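Local coordinates for protein amino Transferase (PDB 3ELE) that binds pyridoxal-5'-phosphate and probably transfers amino groups between amino acids and keto acids, as a class I and II aminotransferase, at residues Gly43-Asp55 against Tyr244-Arg256. Numbering follows the deposited sequence.
Sequences GNPSIPAPQIVND and YSYSKSLSLPGER. With PLP (pyridoxal-5'-phosphate), chain E.
S251 and I47 make the direct hydrogen bond of this contact. S251 OG donates to I47 O at 2.6 Å, from above the carbonyl plane (35° out of it). The hydroxyl stands beside its own backbone N, chi1 -67°, and from there it also meets I47 CG1. A water adds a second tie: it accepts from A49 N and donates to S251 O. P45 CG sits against the backbone oxygen S247 O at 3.3 Å. Apolar groups pack beyond it. The P45 and P253 rings lie alongside, pointing opposite ways. V53 and L252 meet tip to tip, V53 CG1 to L252 CD2 at 3.8 Å. The other branch, V53 CG2, meets L250 CD2. The P50 side chain runs across that of L250 at about a right angle, with P50 CG 3.6 Å from L250 CD2.

The loop packed here is part of the cofactor site. S245 OG donates to PLP O1P at 2.6 Å. K248 NZ lies 3.1 Å from PLP C4A, too far for a covalent bond as modelled, but placed like the lysine that forms the internal aldimine in this family. R256 meets the phosphate edge-on: NH1 bonds O2P at 3.0 Å and NH2 bonds O3P at 3.1 Å. P253 O also accepts from NH1, in the carbonyl plane, and steadies the guanidinium. A leucine in place of R256 would probably leave the phosphate without these two bonds and a positive partner, and P253 O without this donor.

E255 and N54 both bond H70 of the second subunit. Helix 306-323 packs on P45 and I47, and helix 290-296 on L252. The 244-256 segment leaves strand 240-245 of the large mixed sheet, while 43-55 leads into helix 51-63.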
loop_
_atom_site.group_PDB
_atom_site.type_symbol
_atom_site.label_atom_id
_atom_site.label_comp_id
_atom_site.label_asym_id
_atom_site.label_seq_id
_atom_site.Cartn_x
_atom_site.Cartn_y
_atom_site.Cartn_z
ATOM N N GLY A 43 4.072 -19.629 -6.757
ATOM C CA GLY A 43 2.937 -19.371 -7.638
ATOM C C GLY A 43 2.920 -18.039 -8.367
ATOM O O GLY A 43 1.942 -17.293 -8.251
ATOM N N ASN A 44 3.962 -17.757 -9.151
ATOM C CA ASN A 44 4.074 -16.486 -9.882
ATOM C C ASN A 44 3.504 -16.565 -11.286
ATOM O O ASN A 44 3.790 -17.536 -11.993
ATOM C CB ASN A 44 5.540 -16.048 -10.001
ATOM C CG ASN A 44 6.188 -15.708 -8.667
ATOM O OD1 ASN A 44 7.382 -15.919 -8.508
ATOM N ND2 ASN A 44 5.420 -15.172 -7.712
ATOM N N PRO A 45 2.681 -15.565 -11.703
ATOM C CA PRO A 45 2.249 -15.497 -13.097
ATOM C C PRO A 45 3.419 -15.693 -14.079
ATOM O O PRO A 45 4.459 -15.051 -13.938
ATOM C CB PRO A 45 1.664 -14.082 -13.211
ATOM C CG PRO A 45 1.072 -13.844 -11.885
ATOM C CD PRO A 45 2.022 -14.507 -10.902
ATOM N N SER A 46 3.246 -16.630 -15.008
ATOM C CA SER A 46 4.255 -16.983 -15.991
ATOM C C SER A 46 3.932 -16.600 -17.443
ATOM O O SER A 46 4.816 -16.728 -18.293
ATOM C CB SER A 46 4.531 -18.480 -15.882
ATOM O OG SER A 46 3.343 -19.212 -16.056
ATOM N N ILE A 47 2.700 -16.162 -17.742
ATOM C CA ILE A 47 2.321 -15.726 -19.119
ATOM C C ILE A 47 2.449 -14.193 -19.183
ATOM O O ILE A 47 2.169 -13.524 -18.174
ATOM C CB ILE A 47 0.898 -16.212 -19.566
ATOM C CG1 ILE A 47 -0.253 -15.557 -18.742
ATOM C CG2 ILE A 47 0.828 -17.759 -19.515
ATOM C CD1 ILE A 47 -1.678 -16.037 -19.138
ATOM N N PRO A 48 2.904 -13.632 -20.334
ATOM C CA PRO A 48 3.014 -12.179 -20.418
ATOM C C PRO A 48 1.650 -11.493 -20.487
ATOM O O PRO A 48 0.662 -12.100 -20.929
ATOM C CB PRO A 48 3.776 -11.966 -21.724
ATOM C CG PRO A 48 3.408 -13.092 -22.535
ATOM C CD PRO A 48 3.342 -14.255 -21.596
ATOM N N ALA A 49 1.609 -10.233 -20.040
ATOM C CA ALA A 49 0.401 -9.417 -20.091
ATOM C C ALA A 49 -0.058 -9.324 -21.552
ATOM O O ALA A 49 0.784 -9.408 -22.460
ATOM C CB ALA A 49 0.682 -7.990 -19.544
ATOM N N PRO A 50 -1.373 -9.151 -21.797
ATOM C CA PRO A 50 -1.812 -8.939 -23.183
ATOM C C PRO A 50 -1.205 -7.626 -23.697
ATOM O O PRO A 50 -0.987 -6.692 -22.903
ATOM C CB PRO A 50 -3.341 -8.809 -23.051
ATOM C CG PRO A 50 -3.533 -8.363 -21.681
ATOM C CD PRO A 50 -2.520 -9.076 -20.878
ATOM N N GLN A 51 -0.968 -7.542 -24.999
ATOM C CA GLN A 51 -0.287 -6.381 -25.578
ATOM C C GLN A 51 -0.957 -5.020 -25.306
ATOM O O GLN A 51 -0.263 -4.015 -25.256
ATOM C CB GLN A 51 0.009 -6.598 -27.077
ATOM C CG GLN A 51 1.079 -5.652 -27.657
ATOM C CD GLN A 51 2.414 -5.691 -26.891
ATOM O OE1 GLN A 51 2.989 -6.759 -26.662
ATOM N NE2 GLN A 51 2.892 -4.523 -26.486
ATOM N N ILE A 52 -2.276 -5.004 -25.075
ATOM C CA ILE A 52 -3.021 -3.775 -24.728
ATOM C C ILE A 52 -2.460 -3.043 -23.473
ATOM O O ILE A 52 -2.513 -1.830 -23.423
ATOM C CB ILE A 52 -4.561 -4.057 -24.612
ATOM C CG1 ILE A 52 -5.402 -2.768 -24.494
ATOM C CG2 ILE A 52 -4.857 -5.003 -23.435
ATOM C CD1 ILE A 52 -5.213 -1.773 -25.591
ATOM N N VAL A 53 -1.887 -3.785 -22.513
ATOM C CA VAL A 53 -1.260 -3.220 -21.303
ATOM C C VAL A 53 -0.081 -2.302 -21.665
ATOM O O VAL A 53 -0.151 -1.098 -21.419
ATOM C CB VAL A 53 -0.822 -4.339 -20.294
ATOM C CG1 VAL A 53 0.011 -3.761 -19.114
ATOM C CG2 VAL A 53 -2.053 -5.087 -19.771
ATOM N N ASN A 54 0.966 -2.873 -22.267
ATOM C CA ASN A 54 2.171 -2.123 -22.670
ATOM C C ASN A 54 1.877 -1.027 -23.703
ATOM O O ASN A 54 2.421 0.076 -23.593
ATOM C CB ASN A 54 3.292 -3.072 -23.146
ATOM C CG ASN A 54 4.004 -3.807 -21.990
ATOM O OD1 ASN A 54 3.786 -3.545 -20.791
ATOM N ND2 ASN A 54 4.871 -4.733 -22.361
ATOM N N ASP A 55 1.015 -1.335 -24.683
ATOM C CA ASP A 55 0.535 -0.351 -25.662
ATOM C C ASP A 55 -0.157 0.841 -24.982
ATOM O O ASP A 55 0.140 1.989 -25.312
ATOM C CB ASP A 55 -0.437 -0.979 -26.681
ATOM C CG ASP A 55 0.241 -1.895 -27.676
ATOM O OD1 ASP A 55 1.496 -2.000 -27.709
ATOM O OD2 ASP A 55 -0.515 -2.521 -28.452
ATOM N N TYR A 244 -10.489 -8.058 -5.604
ATOM C CA TYR A 244 -9.978 -8.427 -6.887
ATOM C C TYR A 244 -8.650 -7.708 -7.149
ATOM O O TYR A 244 -8.325 -6.725 -6.488
ATOM C CB TYR A 244 -11.037 -8.070 -7.941
ATOM C CG TYR A 244 -10.645 -8.500 -9.332
ATOM C CD1 TYR A 244 -10.770 -9.843 -9.735
ATOM C CD2 TYR A 244 -10.061 -7.589 -10.226
ATOM C CE1 TYR A 244 -10.371 -10.251 -11.002
ATOM C CE2 TYR A 244 -9.658 -7.989 -11.501
ATOM C CZ TYR A 244 -9.819 -9.314 -11.889
ATOM O OH TYR A 244 -9.413 -9.684 -13.153
ATOM N N SER A 245 -7.858 -8.270 -8.049
ATOM C CA SER A 245 -6.661 -7.622 -8.546
ATOM C C SER A 245 -6.373 -8.112 -9.959
ATOM O O SER A 245 -6.882 -9.151 -10.377
ATOM C CB SER A 245 -5.464 -7.854 -7.632
ATOM O OG SER A 245 -4.876 -9.126 -7.826
ATOM N N TYR A 246 -5.544 -7.348 -10.667
ATOM C CA TYR A 246 -5.121 -7.663 -12.038
ATOM C C TYR A 246 -3.785 -8.423 -12.085
ATOM O O TYR A 246 -3.171 -8.524 -13.145
ATOM C CB TYR A 246 -5.100 -6.374 -12.882
ATOM C CG TYR A 246 -6.477 -5.760 -12.990
ATOM C CD1 TYR A 246 -6.941 -4.871 -12.013
ATOM C CD2 TYR A 246 -7.344 -6.099 -14.035
ATOM C CE1 TYR A 246 -8.218 -4.318 -12.081
ATOM C CE2 TYR A 246 -8.651 -5.530 -14.116
ATOM C CZ TYR A 246 -9.070 -4.650 -13.128
ATOM O OH TYR A 246 -10.323 -4.072 -13.153
ATOM N N SER A 247 -3.371 -8.996 -10.940
ATOM C CA SER A 247 -2.118 -9.732 -10.816
ATOM C C SER A 247 -2.071 -10.982 -11.701
ATOM O O SER A 247 -1.030 -11.270 -12.283
ATOM C CB SER A 247 -1.836 -10.092 -9.349
ATOM O OG SER A 247 -1.775 -8.916 -8.525
ATOM N N LYS A 248 -3.192 -11.692 -11.823
ATOM C CA LYS A 248 -3.273 -12.922 -12.645
ATOM C C LYS A 248 -3.913 -12.731 -14.012
ATOM O O LYS A 248 -3.432 -13.291 -15.017
ATOM C CB LYS A 248 -4.015 -14.024 -11.885
ATOM C CG LYS A 248 -3.190 -14.691 -10.806
ATOM C CD LYS A 248 -3.146 -13.935 -9.507
ATOM C CE LYS A 248 -2.017 -14.411 -8.607
ATOM N NZ LYS A 248 -1.984 -13.606 -7.363
ATOM N N SER A 249 -4.997 -11.956 -14.041
ATOM C CA SER A 249 -5.763 -11.687 -15.258
ATOM C C SER A 249 -4.929 -10.955 -16.313
ATOM O O SER A 249 -4.933 -11.346 -17.459
ATOM C CB SER A 249 -7.059 -10.927 -14.928
ATOM O OG SER A 249 -6.789 -9.634 -14.449
ATOM N N LEU A 250 -4.177 -9.940 -15.887
ATOM C CA LEU A 250 -3.281 -9.162 -16.748
ATOM C C LEU A 250 -1.778 -9.464 -16.540
ATOM O O LEU A 250 -0.950 -8.851 -17.211
ATOM C CB LEU A 250 -3.554 -7.657 -16.551
ATOM C CG LEU A 250 -4.879 -7.099 -17.076
ATOM C CD1 LEU A 250 -5.052 -5.639 -16.615
ATOM C CD2 LEU A 250 -4.968 -7.213 -18.615
ATOM N N SER A 251 -1.426 -10.392 -15.641
ATOM C CA SER A 251 -0.015 -10.717 -15.338
ATOM C C SER A 251 0.787 -9.497 -14.847
ATOM O O SER A 251 1.951 -9.286 -15.242
ATOM C CB SER A 251 0.686 -11.435 -16.513
ATOM O OG SER A 251 0.134 -12.711 -16.701
ATOM N N LEU A 252 0.152 -8.717 -13.963
ATOM C CA LEU A 252 0.745 -7.514 -13.403
ATOM C C LEU A 252 0.876 -7.597 -11.863
ATOM O O LEU A 252 0.524 -6.635 -11.176
ATOM C CB LEU A 252 -0.097 -6.293 -13.829
ATOM C CG LEU A 252 -0.387 -6.063 -15.308
ATOM C CD1 LEU A 252 -1.269 -4.866 -15.514
ATOM C CD2 LEU A 252 0.905 -5.913 -16.133
ATOM N N PRO A 253 1.429 -8.720 -11.321
ATOM C CA PRO A 253 1.501 -8.851 -9.856
ATOM C C PRO A 253 2.362 -7.815 -9.131
ATOM O O PRO A 253 2.035 -7.440 -8.006
ATOM C CB PRO A 253 2.060 -10.264 -9.651
ATOM C CG PRO A 253 2.786 -10.560 -10.822
ATOM C CD PRO A 253 2.061 -9.892 -11.956
ATOM N N GLY A 254 3.447 -7.398 -9.763
ATOM C CA GLY A 254 4.323 -6.369 -9.235
ATOM C C GLY A 254 3.806 -4.948 -9.365
ATOM O O GLY A 254 4.366 -4.075 -8.729
ATOM N N GLU A 255 2.767 -4.708 -10.179
ATOM C CA GLU A 255 2.208 -3.350 -10.382
ATOM C C GLU A 255 1.212 -2.851 -9.312
ATOM O O GLU A 255 1.003 -1.641 -9.179
ATOM C CB GLU A 255 1.667 -3.202 -11.811
ATOM C CG GLU A 255 2.665 -3.608 -12.936
ATOM C CD GLU A 255 4.032 -2.915 -12.895
ATOM O OE1 GLU A 255 4.306 -2.079 -12.003
ATOM O OE2 GLU A 255 4.867 -3.198 -13.788
ATOM N N ARG A 256 0.635 -3.772 -8.541
ATOM C CA ARG A 256 -0.201 -3.455 -7.371
ATOM C C ARG A 256 -1.455 -2.660 -7.742
ATOM O O ARG A 256 -1.549 -1.462 -7.488
ATOM C CB ARG A 256 0.635 -2.721 -6.273
ATOM C CG ARG A 256 2.050 -3.260 -6.023
ATOM C CD ARG A 256 2.090 -4.765 -5.890
ATOM N NE ARG A 256 1.290 -5.250 -4.779
ATOM C CZ ARG A 256 0.538 -6.351 -4.743
ATOM N NH1 ARG A 256 0.324 -7.106 -5.803
ATOM N NH2 ARG A 256 -0.101 -6.643 -3.614
HETATM N N1 PLP E . -5.270 -14.327 -2.886
HETATM C C2 PLP E . -4.783 -15.559 -3.330
HETATM C C2A PLP E . -5.600 -16.790 -3.104
HETATM C C3 PLP E . -3.550 -15.634 -4.011
HETATM O O3 PLP E . -3.073 -16.840 -4.466
HETATM C C4 PLP E . -2.776 -14.468 -4.213
HETATM C C4A PLP E . -1.308 -14.690 -4.530
HETATM O O4A PLP E . -0.496 -14.841 -3.617
HETATM C C5 PLP E . -3.296 -13.221 -3.751
HETATM C C6 PLP E . -4.545 -13.163 -3.084
HETATM C C5A PLP E . -2.540 -11.915 -3.884
HETATM O O4P PLP E . -2.832 -11.215 -5.052
HETATM P P PLP E . -2.186 -9.748 -5.218
HETATM O O1P PLP E . -3.135 -8.857 -5.966
HETATM O O2P PLP E . -0.947 -9.852 -6.060
HETATM O O3P PLP E . -1.848 -9.129 -3.901
HETATM O O HOH W 1 3.374 -9.470 -17.857
#